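Long-range contacts in type IV secretion system protein DotB (Yersinia pseudotuberculosis IP 31758, PDB 6GEF), which probably hydrolyses ATP as a six-subunit AAA+ ATPase of a type IVb bacterial secretion system: residues G178-G184 against V284-S290; L265-I271 against R299-F304; C293-R298 against V362-R367. Residues are numbered along the deposited sequence.

Contact 1. Residues G178-G184 against V284-S290; sequences GIVMVAG and VFATVHS
Residues 179-183 and 284-288 are neighbouring parallel strands, their short axes 4.6 Å apart at closest and 26° from parallel. The register runs residue by residue from Ile179 with Val284 to Ala183 with Val288, and even-numbered residues carry the ladder. Val284 N donates to Gly178 O (2.9 Å), Val180 N to Val284 O (2.8 Å), Ala286 N to Val180 O (2.9 Å), Val182 N to Ala286 O (3.2 Å), Val288 N weakly to Val182 O (3.3 Å), and Gly184 N to Val288 O (3.0 Å). The backbones of Ile179, Met181 and Ala183 bond the other way, to Thr319 and strand 320-330, so strand 179-183 is satisfied on both edges, as a central strand of a P-loop NTPase sheet should be. On the outer edge of 284-288, Thr287 O probably accepts from Leu265 N, on the side of strand 259-264. Strand 179-183 runs into Gly184, which fits the first glycine of a Walker A loop; at phi/psi 158/160° a CB would jam against the preceding carbonyl. On one face Met181 (chi1 m) brings CE to 3.3 Å from Val288 CG2, and Ile179 CG1 lies 4.1 Å from Val284 CB; small Ala183 and Ala286 lie among these larger side chains, and Met181 and Val288 reach helix 293-302. On the other, Val180 CB meets Phe285 CD1 at 3.5 Å, while the Phe285 ring stacks with Phe194.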
# COMPACT_ATOMS: atom_id res chain seq x y z
N GLY A 178 -22.29 -27.12 -21.49
CA GLY A 178 -22.95 -26.03 -20.81
C GLY A 178 -23.00 -26.19 -19.31
O GLY A 178 -22.35 -27.04 -18.71
N ILE A 179 -23.84 -25.36 -18.69
CA ILE A 179 -23.87 -25.19 -17.25
C ILE A 179 -25.23 -25.67 -16.75
O ILE A 179 -26.27 -25.18 -17.19
CB ILE A 179 -23.65 -23.73 -16.86
CG1 ILE A 179 -22.29 -23.23 -17.37
CG2 ILE A 179 -23.71 -23.56 -15.35
CD1 ILE A 179 -22.07 -21.74 -17.16
N VAL A 180 -25.21 -26.65 -15.84
CA VAL A 180 -26.37 -27.01 -15.06
C VAL A 180 -26.24 -26.36 -13.68
O VAL A 180 -25.22 -26.55 -13.00
CB VAL A 180 -26.48 -28.54 -14.92
CG1 VAL A 180 -27.74 -28.93 -14.14
CG2 VAL A 180 -26.49 -29.19 -16.30
N MET A 181 -27.27 -25.62 -13.28
CA MET A 181 -27.26 -24.88 -12.03
C MET A 181 -28.44 -25.37 -11.19
O MET A 181 -29.58 -25.45 -11.69
CB MET A 181 -27.40 -23.38 -12.27
CG MET A 181 -26.29 -22.81 -13.14
SD MET A 181 -26.71 -21.29 -14.04
CE MET A 181 -26.98 -20.19 -12.72
N VAL A 182 -28.18 -25.68 -9.92
CA VAL A 182 -29.20 -25.88 -8.93
C VAL A 182 -29.09 -24.73 -7.93
O VAL A 182 -28.04 -24.50 -7.35
CB VAL A 182 -29.11 -27.25 -8.21
CG1 VAL A 182 -28.88 -28.35 -9.25
CG2 VAL A 182 -28.01 -27.25 -7.21
N ALA A 183 -30.19 -24.01 -7.71
CA ALA A 183 -30.25 -22.86 -6.86
C ALA A 183 -30.96 -23.19 -5.56
O ALA A 183 -31.60 -24.22 -5.40
CB ALA A 183 -30.95 -21.71 -7.57
N GLY A 184 -30.82 -22.27 -4.59
CA GLY A 184 -31.48 -22.39 -3.33
C GLY A 184 -30.80 -21.58 -2.26
O GLY A 184 -29.64 -21.22 -2.37
N VAL A 284 -20.45 -28.14 -16.82
CA VAL A 284 -20.24 -27.50 -15.53
C VAL A 284 -21.54 -27.60 -14.73
O VAL A 284 -22.58 -27.12 -15.15
CB VAL A 284 -19.82 -26.04 -15.70
CG1 VAL A 284 -19.65 -25.36 -14.35
CG2 VAL A 284 -18.55 -25.93 -16.54
N PHE A 285 -21.45 -28.22 -13.56
CA PHE A 285 -22.46 -28.08 -12.50
C PHE A 285 -22.04 -26.95 -11.56
O PHE A 285 -20.91 -26.93 -11.07
CB PHE A 285 -22.59 -29.36 -11.71
CG PHE A 285 -23.14 -30.52 -12.51
CD1 PHE A 285 -23.70 -30.32 -13.77
CD2 PHE A 285 -23.08 -31.81 -12.01
CE1 PHE A 285 -24.19 -31.37 -14.49
CE2 PHE A 285 -23.58 -32.87 -12.75
CZ PHE A 285 -24.12 -32.65 -14.00
N ALA A 286 -22.93 -25.98 -11.37
CA ALA A 286 -22.74 -24.92 -10.41
C ALA A 286 -23.97 -24.77 -9.54
O ALA A 286 -25.08 -25.08 -9.95
CB ALA A 286 -22.45 -23.56 -11.12
N THR A 287 -23.75 -24.27 -8.32
CA THR A 287 -24.83 -23.82 -7.46
C THR A 287 -24.92 -22.34 -7.38
O THR A 287 -23.99 -21.62 -7.68
CB THR A 287 -24.57 -24.40 -6.02
OG1 THR A 287 -23.38 -23.83 -5.46
CG2 THR A 287 -24.47 -25.93 -6.07
N VAL A 288 -26.08 -21.86 -7.00
CA VAL A 288 -26.40 -20.41 -6.95
C VAL A 288 -27.31 -20.21 -5.74
O VAL A 288 -28.25 -20.97 -5.51
CB VAL A 288 -27.08 -19.88 -8.22
CG1 VAL A 288 -26.62 -18.50 -8.52
CG2 VAL A 288 -26.77 -20.76 -9.43
N HIS A 289 -27.02 -19.16 -4.96
CA HIS A 289 -27.83 -18.75 -3.85
C HIS A 289 -28.95 -17.82 -4.36
O HIS A 289 -28.86 -16.59 -4.34
CB HIS A 289 -26.99 -18.08 -2.79
CG HIS A 289 -26.12 -19.02 -2.01
ND1 HIS A 289 -26.02 -20.36 -2.31
CD2 HIS A 289 -25.28 -18.80 -0.97
CE1 HIS A 289 -25.16 -20.94 -1.48
NE2 HIS A 289 -24.70 -20.02 -0.66
N SER A 290 -30.01 -18.45 -4.87
CA SER A 290 -31.19 -17.74 -5.28
C SER A 290 -32.43 -18.58 -5.02
O SER A 290 -32.34 -19.79 -4.93
CB SER A 290 -31.11 -17.35 -6.78
OG SER A 290 -30.33 -16.20 -6.98

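Contact 2. Residues L265-I271 against R299-F304; sequences LRDKQSI and RLISRF
Leu265, in extended conformation just beyond strand 259-264, turns a buried side chain sideways so that its CB lies 3.8 Å from Leu300 CD2; an aliphatic residue suits this place, where Met181 and Ala286 also press on it. Arg266 directs its CA-to-CB bond away, and its NE forms a salt bridge with Glu264, a partner that suits a guanidinium standing 4.4 Å (NH1 to NH2) from that of Arg299. Its carbonyl takes a weak hydrogen bond from Arg303 NH1 (3.4 Å to Arg266 O). Asp267 is the N-cap of the helix starting at Lys268: its OD1 accepts from Ser270 N at 2.6 Å. Lys268, extended with chi1 t, lays its methylenes along Phe304, CG to CE1 3.4 Å, and its CA is 5.2 Å from that of Arg303. Ser270 (chi1 p) ties the turn together, its OG donating to Asp267 O (2.6 Å) and accepting from Arg266 N (2.8 Å). Ile271 (chi1 m) is the apolar centre: CD1 is 3.7 Å from Leu300 CD2 and 3.8 Å from Arg303 CB, and CG2 meets the edge of the Phe304 ring, 3.8 Å from CZ. Across the subunit boundary, Arg299 and Arg303 both form salt bridges to Asp315 of the second subunit. The whole joins the N-capped start of the helix of a beta-alpha-beta crossover, strand 259-264 to helix 268-280 to strand 284-288, to the end of the next helix, 293-302.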
# COMPACT_ATOMS: atom_id res chain seq x y z
N LEU A 265 -21.75 -20.09 -8.17
CA LEU A 265 -21.41 -18.92 -8.98
C LEU A 265 -21.85 -17.67 -8.21
O LEU A 265 -23.04 -17.40 -8.10
CB LEU A 265 -22.13 -18.99 -10.32
CG LEU A 265 -22.07 -20.33 -11.06
CD1 LEU A 265 -22.96 -20.35 -12.27
CD2 LEU A 265 -20.64 -20.72 -11.44
N ARG A 266 -20.88 -16.92 -7.68
CA ARG A 266 -21.16 -15.84 -6.76
C ARG A 266 -20.68 -14.48 -7.31
O ARG A 266 -21.51 -13.60 -7.53
CB ARG A 266 -20.56 -16.12 -5.38
CG ARG A 266 -19.22 -16.86 -5.43
CD ARG A 266 -18.27 -16.38 -4.33
NE ARG A 266 -18.90 -16.48 -2.99
CZ ARG A 266 -19.76 -15.59 -2.49
NH1 ARG A 266 -20.15 -14.51 -3.25
NH2 ARG A 266 -20.26 -15.79 -1.29
N ASP A 267 -19.37 -14.32 -7.51
CA ASP A 267 -18.85 -13.09 -8.06
C ASP A 267 -18.66 -13.22 -9.58
O ASP A 267 -18.85 -14.27 -10.16
CB ASP A 267 -17.50 -12.74 -7.38
CG ASP A 267 -16.43 -13.72 -7.68
OD1 ASP A 267 -16.58 -14.56 -8.59
OD2 ASP A 267 -15.39 -13.57 -6.99
N LYS A 268 -18.28 -12.11 -10.18
CA LYS A 268 -18.15 -12.05 -11.64
C LYS A 268 -17.10 -13.05 -12.11
O LYS A 268 -17.26 -13.66 -13.18
CB LYS A 268 -17.82 -10.63 -12.09
CG LYS A 268 -17.77 -10.47 -13.58
CD LYS A 268 -17.23 -9.10 -13.97
CE LYS A 268 -16.75 -9.08 -15.44
NZ LYS A 268 -15.57 -8.18 -15.62
N GLN A 269 -16.02 -13.21 -11.38
CA GLN A 269 -14.93 -14.09 -11.82
C GLN A 269 -15.39 -15.55 -11.79
O GLN A 269 -14.98 -16.36 -12.63
CB GLN A 269 -13.67 -13.89 -10.98
CG GLN A 269 -12.64 -14.98 -11.18
CD GLN A 269 -11.32 -14.74 -10.53
OE1 GLN A 269 -10.33 -14.74 -11.22
NE2 GLN A 269 -11.30 -14.55 -9.22
N SER A 270 -16.17 -15.95 -10.79
CA SER A 270 -16.71 -17.30 -10.75
C SER A 270 -17.60 -17.58 -11.96
O SER A 270 -17.50 -18.62 -12.62
CB SER A 270 -17.46 -17.54 -9.45
OG SER A 270 -18.59 -16.71 -9.36
N ILE A 271 -18.51 -16.66 -12.26
CA ILE A 271 -19.40 -16.82 -13.40
C ILE A 271 -18.60 -16.90 -14.70
O ILE A 271 -18.84 -17.77 -15.55
CB ILE A 271 -20.44 -15.69 -13.47
CG1 ILE A 271 -21.18 -15.57 -12.12
CG2 ILE A 271 -21.41 -15.90 -14.60
CD1 ILE A 271 -21.93 -14.28 -11.97
N ARG A 299 -29.54 -12.64 -10.55
CA ARG A 299 -28.43 -12.53 -9.66
C ARG A 299 -27.12 -12.63 -10.44
O ARG A 299 -26.17 -11.86 -10.21
CB ARG A 299 -28.51 -13.63 -8.58
CG ARG A 299 -27.22 -13.81 -7.76
CD ARG A 299 -27.50 -13.68 -6.27
NE ARG A 299 -26.30 -13.41 -5.51
CZ ARG A 299 -25.42 -14.30 -5.09
NH1 ARG A 299 -25.59 -15.60 -5.40
NH2 ARG A 299 -24.36 -13.91 -4.38
N LEU A 300 -27.01 -13.62 -11.32
CA LEU A 300 -25.81 -13.75 -12.14
C LEU A 300 -25.62 -12.53 -13.00
O LEU A 300 -24.49 -12.04 -13.16
CB LEU A 300 -25.88 -15.02 -12.98
CG LEU A 300 -25.97 -16.35 -12.25
CD1 LEU A 300 -26.00 -17.47 -13.26
CD2 LEU A 300 -24.83 -16.45 -11.24
N ILE A 301 -26.70 -12.01 -13.60
CA ILE A 301 -26.58 -10.83 -14.46
C ILE A 301 -26.09 -9.62 -13.68
O ILE A 301 -25.35 -8.80 -14.21
CB ILE A 301 -27.92 -10.57 -15.18
CG1 ILE A 301 -28.10 -11.55 -16.34
CG2 ILE A 301 -28.05 -9.13 -15.64
CD1 ILE A 301 -29.54 -11.62 -16.83
N SER A 302 -26.53 -9.50 -12.42
CA SER A 302 -26.20 -8.32 -11.63
C SER A 302 -24.68 -8.13 -11.50
O SER A 302 -24.20 -7.02 -11.41
CB SER A 302 -26.86 -8.39 -10.27
OG SER A 302 -26.31 -9.44 -9.48
N ARG A 303 -23.94 -9.24 -11.51
CA ARG A 303 -22.52 -9.18 -11.22
C ARG A 303 -21.72 -8.46 -12.29
O ARG A 303 -20.55 -8.12 -12.06
CB ARG A 303 -21.95 -10.59 -10.97
CG ARG A 303 -21.97 -10.98 -9.49
CD ARG A 303 -23.23 -11.71 -9.13
NE ARG A 303 -24.20 -10.81 -8.50
CZ ARG A 303 -24.22 -10.50 -7.20
NH1 ARG A 303 -23.30 -10.97 -6.38
NH2 ARG A 303 -25.13 -9.69 -6.74
N PHE A 304 -22.30 -8.25 -13.45
CA PHE A 304 -21.62 -7.60 -14.58
C PHE A 304 -22.08 -6.16 -14.69
O PHE A 304 -23.22 -5.84 -14.52
CB PHE A 304 -21.91 -8.35 -15.89
CG PHE A 304 -21.44 -9.78 -15.89
CD1 PHE A 304 -20.15 -10.11 -16.22
CD2 PHE A 304 -22.31 -10.80 -15.54
CE1 PHE A 304 -19.73 -11.42 -16.24
CE2 PHE A 304 -21.89 -12.10 -15.53
CZ PHE A 304 -20.61 -12.42 -15.88

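Contact 3. Residues C293-R298 against V362-R367; sequences CSAVMR and VASEVR
An antiparallel helix pair makes this contact: helical residues 293-298 and 362-367 have N-to-C directions 159° apart and axes that approach to 8.1 Å. Such closeness depends on small residues at the crossing, where the CA atoms of Ser294 and Ala363 are 4.7 Å apart and Ser294 CB lies 3.7 Å from Ala363 O. Next to them the branched Val366 (chi1 p) fits against the opposite backbone, its CG1 3.4 Å from Ser294 CA and 4.3 Å from Met297 CB. Helix 293-302 rests against the mixed sheet, Cys293, Val296 and Met297 all touching Ile323 of strand 320-330, whereas helix 362-372 belongs to the run of helices that follows the last strand, 336-344; the pair therefore joins the C-terminal helices to the layer covering the P-loop NTPase sheet. The long, unbranched Met297 reaches across beside the crossing: its CG lies 3.7 Å from Val362 CG1, and its side chain also meets Phe345. At the more exposed border Arg367 (chi1 t) brings NH1 to 2.6 Å from Ser294 OG, but the angle is too poor for a hydrogen bond. Arg298, bordering the same side, also packs on Leu354 of the second subunit.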
# COMPACT_ATOMS: atom_id res chain seq x y z
N CYS A 293 -35.58 -19.61 -10.51
CA CYS A 293 -34.77 -19.50 -11.73
C CYS A 293 -34.61 -18.04 -12.20
O CYS A 293 -33.51 -17.53 -12.31
CB CYS A 293 -35.32 -20.35 -12.83
SG CYS A 293 -35.80 -22.02 -12.35
N SER A 294 -35.74 -17.35 -12.30
CA SER A 294 -35.73 -15.92 -12.53
C SER A 294 -34.72 -15.21 -11.62
O SER A 294 -33.88 -14.43 -12.10
CB SER A 294 -37.14 -15.33 -12.31
OG SER A 294 -37.07 -14.01 -11.76
N ALA A 295 -34.78 -15.52 -10.33
CA ALA A 295 -33.90 -14.85 -9.38
C ALA A 295 -32.44 -15.20 -9.65
O ALA A 295 -31.56 -14.37 -9.40
CB ALA A 295 -34.29 -15.21 -7.94
N VAL A 296 -32.18 -16.42 -10.13
CA VAL A 296 -30.81 -16.81 -10.44
C VAL A 296 -30.30 -16.04 -11.62
O VAL A 296 -29.15 -15.55 -11.66
CB VAL A 296 -30.68 -18.33 -10.56
CG1 VAL A 296 -32.02 -18.98 -10.32
CG2 VAL A 296 -30.09 -18.70 -11.89
N MET A 297 -31.08 -15.97 -12.69
CA MET A 297 -30.75 -15.12 -13.83
C MET A 297 -30.44 -13.71 -13.38
O MET A 297 -29.35 -13.17 -13.61
CB MET A 297 -31.88 -15.14 -14.85
CG MET A 297 -31.44 -15.55 -16.26
SD MET A 297 -30.80 -17.20 -16.33
CE MET A 297 -30.62 -17.32 -18.15
N ARG A 298 -31.39 -13.05 -12.72
CA ARG A 298 -31.17 -11.73 -12.16
C ARG A 298 -29.81 -11.64 -11.40
O ARG A 298 -29.03 -10.74 -11.64
CB ARG A 298 -32.30 -11.38 -11.17
CG ARG A 298 -33.54 -10.88 -11.79
CD ARG A 298 -33.27 -9.57 -12.52
NE ARG A 298 -33.94 -8.41 -11.98
CZ ARG A 298 -35.26 -8.30 -11.81
NH1 ARG A 298 -36.07 -9.35 -12.03
NH2 ARG A 298 -35.76 -7.12 -11.38
N VAL A 362 -34.59 -10.37 -19.21
CA VAL A 362 -34.24 -11.80 -19.17
C VAL A 362 -34.91 -12.49 -17.97
O VAL A 362 -35.37 -13.62 -18.08
CB VAL A 362 -32.73 -12.01 -19.23
CG1 VAL A 362 -32.41 -13.50 -19.22
CG2 VAL A 362 -32.20 -11.38 -20.53
N ALA A 363 -34.89 -11.83 -16.81
CA ALA A 363 -35.43 -12.43 -15.61
C ALA A 363 -36.92 -12.72 -15.78
O ALA A 363 -37.36 -13.86 -15.75
CB ALA A 363 -35.18 -11.50 -14.42
N SER A 364 -37.72 -11.66 -15.93
CA SER A 364 -39.13 -11.81 -16.24
C SER A 364 -39.36 -12.90 -17.30
O SER A 364 -40.06 -13.88 -17.05
CB SER A 364 -39.70 -10.47 -16.72
OG SER A 364 -41.01 -10.27 -16.23
N GLU A 365 -38.74 -12.74 -18.46
CA GLU A 365 -38.99 -13.66 -19.56
C GLU A 365 -38.70 -15.10 -19.16
O GLU A 365 -39.32 -16.03 -19.70
CB GLU A 365 -38.17 -13.27 -20.80
CG GLU A 365 -38.99 -12.77 -21.96
CD GLU A 365 -39.57 -13.87 -22.82
OE1 GLU A 365 -38.90 -14.93 -22.89
OE2 GLU A 365 -40.64 -13.72 -23.43
N VAL A 366 -37.69 -15.33 -18.29
CA VAL A 366 -37.40 -16.67 -17.85
C VAL A 366 -38.40 -17.17 -16.80
O VAL A 366 -38.62 -18.37 -16.69
CB VAL A 366 -35.94 -16.77 -17.36
CG1 VAL A 366 -35.82 -16.33 -15.93
CG2 VAL A 366 -35.41 -18.20 -17.52
N ARG A 367 -38.98 -16.28 -16.01
CA ARG A 367 -40.12 -16.63 -15.19
C ARG A 367 -41.26 -17.11 -16.05
O ARG A 367 -41.73 -18.25 -15.93
CB ARG A 367 -40.54 -15.43 -14.32
CG ARG A 367 -41.66 -15.75 -13.34
CD ARG A 367 -41.61 -14.87 -12.12
NE ARG A 367 -41.69 -13.45 -12.42
CZ ARG A 367 -40.66 -12.60 -12.47
NH1 ARG A 367 -39.43 -13.03 -12.22
NH2 ARG A 367 -40.88 -11.32 -12.80

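The three contacts lie close together on one side of the chain's centre: contact 1 is about 12 Å from contact 2 and 13 Å from contact 3, centre to centre, and contacts 2 and 3 are about 14 Å apart. Helix 293-302, directly after strand 284-288 of contact 1, supplies its start to contact 3 and its end to contact 2. Along the chain contacts 1 and 2 alternate their segments, as do contacts 2 and 3, whereas contact 1 closes before contact 3 opens. Met181 packs on Val296 and Leu300, Ile301 on Val362, and contacts 2 and 3 both reach the second subunit, so helix 293-302 lies between sheet, C-terminal helices and subunit boundary.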